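PDB 3BIL: probable LacI-family transcriptional regulator from Corynebacterium glutamicum ATCC 13032, which probably acts as a DNA-binding transcription factor of the LacI family that recognises regulatory DNA sequences, though its precise function is unknown. Local coordinates for residues Pro170-Ala175 with Arg200-Asp205; Ala164-Gln169 with Ile292-Glu297. All blocks are in the same frame, centred on the assembly; numbering follows the deposited sequence.

Interaction 1. Residues Pro170-Ala175 with Arg200-Asp205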
ATOM      1  N   PRO A 170     -23.542  -7.578  -6.827  1.00 25.78           N
ATOM      2  CA  PRO A 170     -23.826  -8.433  -5.667  1.00 23.90           C
ATOM      3  C   PRO A 170     -23.391  -7.900  -4.316  1.00 23.46           C
ATOM      4  O   PRO A 170     -24.171  -7.944  -3.376  1.00 28.83           O
ATOM      5  CB  PRO A 170     -23.111  -9.739  -6.016  1.00 27.26           C
ATOM      6  CG  PRO A 170     -23.048  -9.733  -7.537  1.00 30.07           C
ATOM      7  CD  PRO A 170     -22.778  -8.304  -7.871  1.00 27.17           C
ATOM      8  N   GLY A 171     -22.175  -7.365  -4.204  1.00 26.16           N
ATOM      9  CA  GLY A 171     -21.711  -6.701  -2.957  1.00 20.19           C
ATOM     10  C   GLY A 171     -22.467  -5.419  -2.609  1.00 21.01           C
ATOM     11  O   GLY A 171     -22.903  -5.215  -1.437  1.00 20.14           O
ATOM     12  N   ILE A 172     -22.668  -4.563  -3.618  1.00 19.70           N
ATOM     13  CA  ILE A 172     -23.399  -3.303  -3.405  1.00 19.19           C
ATOM     14  C   ILE A 172     -24.851  -3.564  -2.959  1.00 19.59           C
ATOM     15  O   ILE A 172     -25.337  -3.008  -1.905  1.00 17.07           O
ATOM     16  CB  ILE A 172     -23.285  -2.378  -4.593  1.00 21.55           C
ATOM     17  CG1 ILE A 172     -21.815  -1.981  -4.792  1.00 23.94           C
ATOM     18  CG2 ILE A 172     -24.102  -1.128  -4.363  1.00 24.50           C
ATOM     19  CD1 ILE A 172     -21.466  -1.363  -6.163  1.00 23.65           C
ATOM     20  N   ALA A 173     -25.517  -4.467  -3.682  1.00 16.22           N
ATOM     21  CA  ALA A 173     -26.888  -4.870  -3.293  1.00 15.66           C
ATOM     22  C   ALA A 173     -26.950  -5.410  -1.879  1.00 22.46           C
ATOM     23  O   ALA A 173     -27.855  -5.042  -1.127  1.00 24.69           O
ATOM     24  CB  ALA A 173     -27.421  -5.866  -4.232  1.00 22.22           C
ATOM     25  N   ALA A 174     -25.979  -6.244  -1.463  1.00 25.77           N
ATOM     26  CA  ALA A 174     -26.032  -6.729  -0.074  1.00 21.02           C
ATOM     27  C   ALA A 174     -25.723  -5.696   0.969  1.00 19.62           C
ATOM     28  O   ALA A 174     -26.350  -5.669   2.068  1.00 23.79           O
ATOM     29  CB  ALA A 174     -25.175  -7.931   0.115  1.00 24.08           C
ATOM     30  N   ALA A 175     -24.757  -4.835   0.672  1.00 21.85           N
ATOM     31  CA  ALA A 175     -24.510  -3.720   1.584  1.00 18.89           C
ATOM     32  C   ALA A 175     -25.740  -2.838   1.704  1.00 19.26           C
ATOM     33  O   ALA A 175     -26.125  -2.492   2.824  1.00 19.97           O
ATOM     34  CB  ALA A 175     -23.326  -2.924   1.169  1.00 23.27           C
ATOM     35  N   ARG A 200     -18.712   4.656 -12.488  1.00 34.75           N
ATOM     36  CA  ARG A 200     -20.123   4.733 -12.899  1.00 40.95           C
ATOM     37  C   ARG A 200     -20.861   3.427 -12.689  1.00 40.38           C
ATOM     38  O   ARG A 200     -21.943   3.434 -12.106  1.00 47.11           O
ATOM     39  CB  ARG A 200     -20.345   5.328 -14.311  1.00 42.25           C
ATOM     40  CG  ARG A 200     -19.430   4.810 -15.396  1.00 45.77           C
ATOM     41  CD  ARG A 200     -19.569   5.598 -16.699  1.00 45.01           C
ATOM     42  NE  ARG A 200     -18.271   6.134 -17.096  1.00 47.35           N
ATOM     43  CZ  ARG A 200     -17.384   5.507 -17.878  1.00 45.90           C
ATOM     44  NH1 ARG A 200     -17.627   4.312 -18.405  1.00 43.82           N
ATOM     45  NH2 ARG A 200     -16.242   6.104 -18.150  1.00 44.78           N
ATOM     46  N   GLU A 201     -20.281   2.306 -13.120  1.00 38.49           N
ATOM     47  CA  GLU A 201     -20.822   0.992 -12.772  1.00 37.58           C
ATOM     48  C   GLU A 201     -21.364   0.944 -11.323  1.00 34.56           C
ATOM     49  O   GLU A 201     -22.519   0.579 -11.098  1.00 35.85           O
ATOM     50  CB  GLU A 201     -19.753  -0.064 -12.967  1.00 44.57           C
ATOM     51  CG  GLU A 201     -19.998  -1.064 -14.078  1.00 52.09           C
ATOM     52  CD  GLU A 201     -20.358  -2.450 -13.554  1.00 54.75           C
ATOM     53  OE1 GLU A 201     -19.571  -3.400 -13.790  1.00 49.71           O
ATOM     54  OE2 GLU A 201     -21.426  -2.580 -12.898  1.00 58.60           O
ATOM     55  N   ARG A 202     -20.536   1.346 -10.360  1.00 30.45           N
ATOM     56  CA  ARG A 202     -20.857   1.225  -8.946  1.00 30.77           C
ATOM     57  C   ARG A 202     -21.848   2.253  -8.493  1.00 32.15           C
ATOM     58  O   ARG A 202     -22.563   2.024  -7.498  1.00 30.26           O
ATOM     59  CB  ARG A 202     -19.589   1.357  -8.093  1.00 31.02           C
ATOM     60  CG  ARG A 202     -18.523   0.336  -8.480  1.00 31.27           C
ATOM     61  CD  ARG A 202     -17.367   0.383  -7.542  1.00 25.61           C
ATOM     62  NE  ARG A 202     -16.330  -0.491  -8.030  1.00 26.69           N
ATOM     63  CZ  ARG A 202     -15.084  -0.455  -7.586  1.00 28.66           C
ATOM     64  NH1 ARG A 202     -14.753   0.444  -6.680  1.00 26.16           N
ATOM     65  NH2 ARG A 202     -14.171  -1.285  -8.066  1.00 26.16           N
ATOM     66  N   LEU A 203     -21.879   3.405  -9.171  1.00 31.12           N
ATOM     67  CA  LEU A 203     -22.898   4.384  -8.807  1.00 33.15           C
ATOM     68  C   LEU A 203     -24.271   4.003  -9.418  1.00 34.57           C
ATOM     69  O   LEU A 203     -25.298   4.123  -8.732  1.00 36.15           O
ATOM     70  CB  LEU A 203     -22.454   5.821  -9.096  1.00 28.50           C
ATOM     71  CG  LEU A 203     -23.555   6.878  -9.152  1.00 25.11           C
ATOM     72  CD1 LEU A 203     -23.941   7.384  -7.748  1.00 18.82           C
ATOM     73  CD2 LEU A 203     -23.100   8.023 -10.079  1.00 22.10           C
ATOM     74  N   GLU A 204     -24.301   3.502 -10.661  1.00 37.00           N
ATOM     75  CA  GLU A 204     -25.547   2.870 -11.183  1.00 46.99           C
ATOM     76  C   GLU A 204     -26.089   1.846 -10.150  1.00 44.77           C
ATOM     77  O   GLU A 204     -27.244   1.982  -9.697  1.00 44.12           O
ATOM     78  CB  GLU A 204     -25.384   2.161 -12.547  1.00 49.04           C
ATOM     79  CG  GLU A 204     -24.791   2.962 -13.724  1.00 56.31           C
ATOM     80  CD  GLU A 204     -24.479   2.079 -14.985  1.00 58.93           C
ATOM     81  OE1 GLU A 204     -23.726   2.554 -15.882  1.00 62.04           O
ATOM     82  OE2 GLU A 204     -24.976   0.918 -15.086  1.00 61.49           O
ATOM     83  N   ASP A 205     -25.239   0.874  -9.752  1.00 39.59           N
ATOM     84  CA  ASP A 205     -25.627  -0.235  -8.854  1.00 31.02           C
ATOM     85  C   ASP A 205     -26.085   0.188  -7.474  1.00 29.54           C
ATOM     86  O   ASP A 205     -27.005  -0.368  -6.886  1.00 32.24           O
ATOM     87  CB  ASP A 205     -24.485  -1.227  -8.723  1.00 35.13           C
ATOM     88  CG  ASP A 205     -24.103  -1.842 -10.056  1.00 40.27           C
ATOM     89  OD1 ASP A 205     -22.975  -2.356 -10.192  1.00 43.83           O
ATOM     90  OD2 ASP A 205     -24.931  -1.817 -10.983  1.00 44.31           O
TER

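Interaction 2. Residues Ala164-Gln169 with Ile292-Glu297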
ATOM      1  N   ALA A 164     -11.012  -8.792 -17.803  1.00 46.93           N
ATOM      2  CA  ALA A 164     -11.439  -9.450 -16.579  1.00 47.28           C
ATOM      3  C   ALA A 164     -11.682  -8.364 -15.539  1.00 46.55           C
ATOM      4  O   ALA A 164     -10.744  -7.661 -15.157  1.00 44.98           O
ATOM      5  CB  ALA A 164     -10.383 -10.446 -16.086  1.00 47.71           C
ATOM      6  N   THR A 165     -12.936  -8.229 -15.100  1.00 41.58           N
ATOM      7  CA  THR A 165     -13.338  -7.168 -14.194  1.00 42.73           C
ATOM      8  C   THR A 165     -14.163  -7.754 -13.069  1.00 44.70           C
ATOM      9  O   THR A 165     -14.614  -8.891 -13.179  1.00 49.52           O
ATOM     10  CB  THR A 165     -14.188  -6.082 -14.898  1.00 45.83           C
ATOM     11  OG1 THR A 165     -15.324  -6.680 -15.534  1.00 46.43           O
ATOM     12  CG2 THR A 165     -13.357  -5.308 -15.914  1.00 44.42           C
ATOM     13  N   SER A 166     -14.340  -7.003 -11.980  1.00 40.37           N
ATOM     14  CA  SER A 166     -15.194  -7.456 -10.894  1.00 38.85           C
ATOM     15  C   SER A 166     -16.615  -6.974 -11.121  1.00 35.90           C
ATOM     16  O   SER A 166     -16.814  -5.865 -11.602  1.00 35.00           O
ATOM     17  CB  SER A 166     -14.680  -6.968  -9.545  1.00 40.44           C
ATOM     18  OG  SER A 166     -15.021  -5.605  -9.338  1.00 41.28           O
ATOM     19  N   ASN A 167     -17.599  -7.820 -10.825  1.00 34.18           N
ATOM     20  CA  ASN A 167     -19.001  -7.397 -10.890  1.00 35.96           C
ATOM     21  C   ASN A 167     -19.445  -6.824  -9.566  1.00 34.78           C
ATOM     22  O   ASN A 167     -19.549  -7.557  -8.574  1.00 38.10           O
ATOM     23  CB  ASN A 167     -19.950  -8.521 -11.319  1.00 33.31           C
ATOM     24  CG  ASN A 167     -21.430  -8.121 -11.196  1.00 33.14           C
ATOM     25  OD1 ASN A 167     -21.778  -6.953 -10.972  1.00 30.76           O
ATOM     26  ND2 ASN A 167     -22.297  -9.099 -11.328  1.00 29.41           N
ATOM     27  N   PRO A 168     -19.725  -5.512  -9.540  1.00 34.56           N
ATOM     28  CA  PRO A 168     -19.958  -4.849  -8.243  1.00 27.41           C
ATOM     29  C   PRO A 168     -21.353  -4.980  -7.698  1.00 25.41           C
ATOM     30  O   PRO A 168     -21.593  -4.664  -6.515  1.00 28.25           O
ATOM     31  CB  PRO A 168     -19.620  -3.378  -8.529  1.00 29.24           C
ATOM     32  CG  PRO A 168     -19.560  -3.239 -10.063  1.00 28.84           C
ATOM     33  CD  PRO A 168     -19.795  -4.580 -10.685  1.00 29.69           C
ATOM     34  N   GLN A 169     -22.284  -5.464  -8.517  1.00 28.21           N
ATOM     35  CA  GLN A 169     -23.708  -5.448  -8.128  1.00 27.93           C
ATOM     36  C   GLN A 169     -24.051  -6.323  -6.879  1.00 28.25           C
ATOM     37  O   GLN A 169     -24.799  -5.875  -5.981  1.00 27.83           O
ATOM     38  CB  GLN A 169     -24.569  -5.779  -9.342  1.00 31.44           C
ATOM     39  CG  GLN A 169     -26.087  -5.619  -9.190  1.00 37.57           C
ATOM     40  CD  GLN A 169     -26.740  -6.686  -8.323  1.00 43.13           C
ATOM     41  OE1 GLN A 169     -26.401  -7.880  -8.385  1.00 46.93           O
ATOM     42  NE2 GLN A 169     -27.694  -6.255  -7.495  1.00 47.88           N
ATOM     43  N   ILE A 292     -16.673  -4.215   1.041  1.00 28.34           N
ATOM     44  CA  ILE A 292     -16.966  -4.954  -0.141  1.00 28.55           C
ATOM     45  C   ILE A 292     -15.664  -5.477  -0.700  1.00 28.18           C
ATOM     46  O   ILE A 292     -14.766  -4.725  -1.036  1.00 32.26           O
ATOM     47  CB  ILE A 292     -17.784  -4.101  -1.132  1.00 30.16           C
ATOM     48  CG1 ILE A 292     -19.198  -3.894  -0.553  1.00 28.38           C
ATOM     49  CG2 ILE A 292     -17.862  -4.785  -2.501  1.00 28.45           C
ATOM     50  CD1 ILE A 292     -20.058  -2.943  -1.374  1.00 26.44           C
ATOM     51  N   ASP A 293     -15.539  -6.790  -0.742  1.00 27.01           N
ATOM     52  CA  ASP A 293     -14.327  -7.390  -1.228  1.00 27.18           C
ATOM     53  C   ASP A 293     -14.495  -7.681  -2.719  1.00 29.63           C
ATOM     54  O   ASP A 293     -15.543  -8.114  -3.168  1.00 36.45           O
ATOM     55  CB  ASP A 293     -13.999  -8.648  -0.400  1.00 31.50           C
ATOM     56  CG  ASP A 293     -12.915  -9.543  -1.038  1.00 34.93           C
ATOM     57  OD1 ASP A 293     -12.192  -9.110  -1.944  1.00 37.01           O
ATOM     58  OD2 ASP A 293     -12.775 -10.704  -0.634  1.00 41.83           O
ATOM     59  N   GLN A 294     -13.459  -7.427  -3.483  1.00 30.37           N
ATOM     60  CA  GLN A 294     -13.490  -7.647  -4.901  1.00 32.78           C
ATOM     61  C   GLN A 294     -12.704  -8.837  -5.333  1.00 36.84           C
ATOM     62  O   GLN A 294     -12.628  -9.124  -6.537  1.00 43.12           O
ATOM     63  CB  GLN A 294     -12.832  -6.481  -5.569  1.00 34.45           C
ATOM     64  CG  GLN A 294     -13.777  -5.444  -5.960  1.00 36.53           C
ATOM     65  CD  GLN A 294     -13.027  -4.381  -6.609  1.00 40.32           C
ATOM     66  OE1 GLN A 294     -12.882  -4.380  -7.834  1.00 38.13           O
ATOM     67  NE2 GLN A 294     -12.435  -3.506  -5.799  1.00 39.03           N
ATOM     68  N   ASN A 295     -12.070  -9.493  -4.376  1.00 36.92           N
ATOM     69  CA  ASN A 295     -11.365 -10.717  -4.638  1.00 39.63           C
ATOM     70  C   ASN A 295     -10.247 -10.558  -5.672  1.00 39.17           C
ATOM     71  O   ASN A 295     -10.253 -11.224  -6.710  1.00 35.95           O
ATOM     72  CB  ASN A 295     -12.363 -11.808  -5.043  1.00 48.09           C
ATOM     73  CG  ASN A 295     -11.979 -13.148  -4.490  1.00 53.10           C
ATOM     74  OD1 ASN A 295     -11.073 -13.821  -5.010  1.00 53.31           O
ATOM     75  ND2 ASN A 295     -12.625 -13.528  -3.380  1.00 55.20           N
ATOM     76  N   VAL A 296      -9.282  -9.698  -5.349  1.00 43.04           N
ATOM     77  CA  VAL A 296      -8.171  -9.334  -6.235  1.00 45.23           C
ATOM     78  C   VAL A 296      -7.428 -10.537  -6.737  1.00 47.96           C
ATOM     79  O   VAL A 296      -6.972 -10.531  -7.879  1.00 47.54           O
ATOM     80  CB  VAL A 296      -7.082  -8.490  -5.535  1.00 42.68           C
ATOM     81  CG1 VAL A 296      -6.659  -7.371  -6.430  1.00 41.18           C
ATOM     82  CG2 VAL A 296      -7.566  -7.965  -4.226  1.00 47.56           C
ATOM     83  N   GLU A 297      -7.276 -11.540  -5.868  1.00 54.37           N
ATOM     84  CA  GLU A 297      -6.491 -12.755  -6.173  1.00 58.62           C
ATOM     85  C   GLU A 297      -7.046 -13.510  -7.394  1.00 54.00           C
ATOM     86  O   GLU A 297      -6.302 -13.903  -8.298  1.00 54.05           O
ATOM     87  CB  GLU A 297      -6.375 -13.665  -4.926  1.00 60.28           C
ATOM     88  CG  GLU A 297      -5.411 -14.874  -5.075  1.00 64.88           C
ATOM     89  CD  GLU A 297      -4.902 -15.489  -3.730  1.00 69.20           C
ATOM     90  OE1 GLU A 297      -4.189 -16.531  -3.785  1.00 71.95           O
ATOM     91  OE2 GLU A 297      -5.209 -14.948  -2.632  1.00 72.47           O
TER

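Interaction 1. Residues Pro170-Ala175 with Arg200-Asp205
I172 of helix 169-181 reaches across to R202 and D205 of helix 197-212. Both helices belong to the C-terminal alpha/beta subdomain of the periplasmic-binding-protein fold of LacI-type regulators. No hydrogen bond links the segments. The contact is van der Waals packing centred on the isoleucine. The CB of I172 points at the other helix. CG2 is placed anti to the backbone N, with chi1 at -63°. This puts CG1 beside that N, and CD1 continues outward from it. CD1 meets R202 and lies 3.8 Å from R202 CB. It is also 3.8 Å from R202 O, so it touches backbone as well as side chain. CG2 lies against the backbone carbonyl of D205, 3.9 Å from both D205 C and D205 O. The CB of D205 points at the opposite helix too, and stands 4.0 Å from I172 CD1. The ends of R202 and I172 diverge. Their side chains cross at about a right angle, and of the R202 side chain CB and, more distantly, CG are used. Beyond CG the arginine runs extended away from I172, and its NH1 donates a hydrogen bond to G248 O. F246 of strand 244-247 also touches I172, while Y189 and F276 touch R202. The contact is thus buried where the helices meet the sheet. The carboxylate of D205 makes no hydrogen bond to segment 170-175. Its OD1 lies 3.1 Å from E201 OE2, one turn back in the same helix. This proximity of two acid groups may raise the proton affinity of one of them. R202 CG lies 4.1 Å from I172 CD1.

Interaction 2. Residues Ala164-Gln169 with Ile292-Glu297
The contact joins two of the three crossover segments that link the subdomains of a LacI-type periplasmic-binding-protein fold. Strand 163-167 leads into the C-terminal subdomain. Residues 292-297 lead back to the N-terminal one, ending a strand and starting helix 296-308. Strand 322-328 lies between the two in the sheet order. S166 and Q294 are the touching pair, and both are buried. S166 OG donates a hydrogen bond to Q294 OE1 at 2.9 Å. The hydroxyl approaches from the side of the carbonyl, at a C=O...donor angle of 115°. It sits 27° off the carbonyl plane, so it is tilted from the amide and not flush with it. A chi1 of 78° tucks OG over the serine backbone and toward the glutamine. The glutamine is extended beyond CG, which brings CG and OE1 to the serine. Its CG comes within 3.6 Å of S166 OG, and S166 CB is also 3.6 Å from Q294 OE1. The other end of the amide, NE2, makes a weak hydrogen bond to D277 OD1. This weak bond may help to set the orientation of the amide. Both segments turn into helices next to this contact. D293 OD1 accepts from N295 N, an Asx turn leading to N295, the N-cap of helix 296-308. That bond is modelled very short, so its length is doubtful. N167 caps the start of helix 169-181: its OD1 accepts from Q169 N at 2.9 Å, with the donor well above the carbonyl plane.

How the interactions relate
From the N terminus, the chain first builds part of the N-terminal subdomain. It crosses over along 164-169 and runs straight into helix 169-181. Helix 197-212 then returns to that helix, and interaction 1 closes a short loop of 24 residues around strand 187-190. Interaction 2 closes a much longer loop of 122 residues, when the chain reaches 292-297. The short loop therefore lies within the long one. Interaction 1 ties two helices inside the C-terminal subdomain, whereas interaction 2 ties two crossovers between subdomains. They also touch: the P168 ring packs against E201 and D205, and R202 NH2 packs 3.4 Å from Q294 OE1.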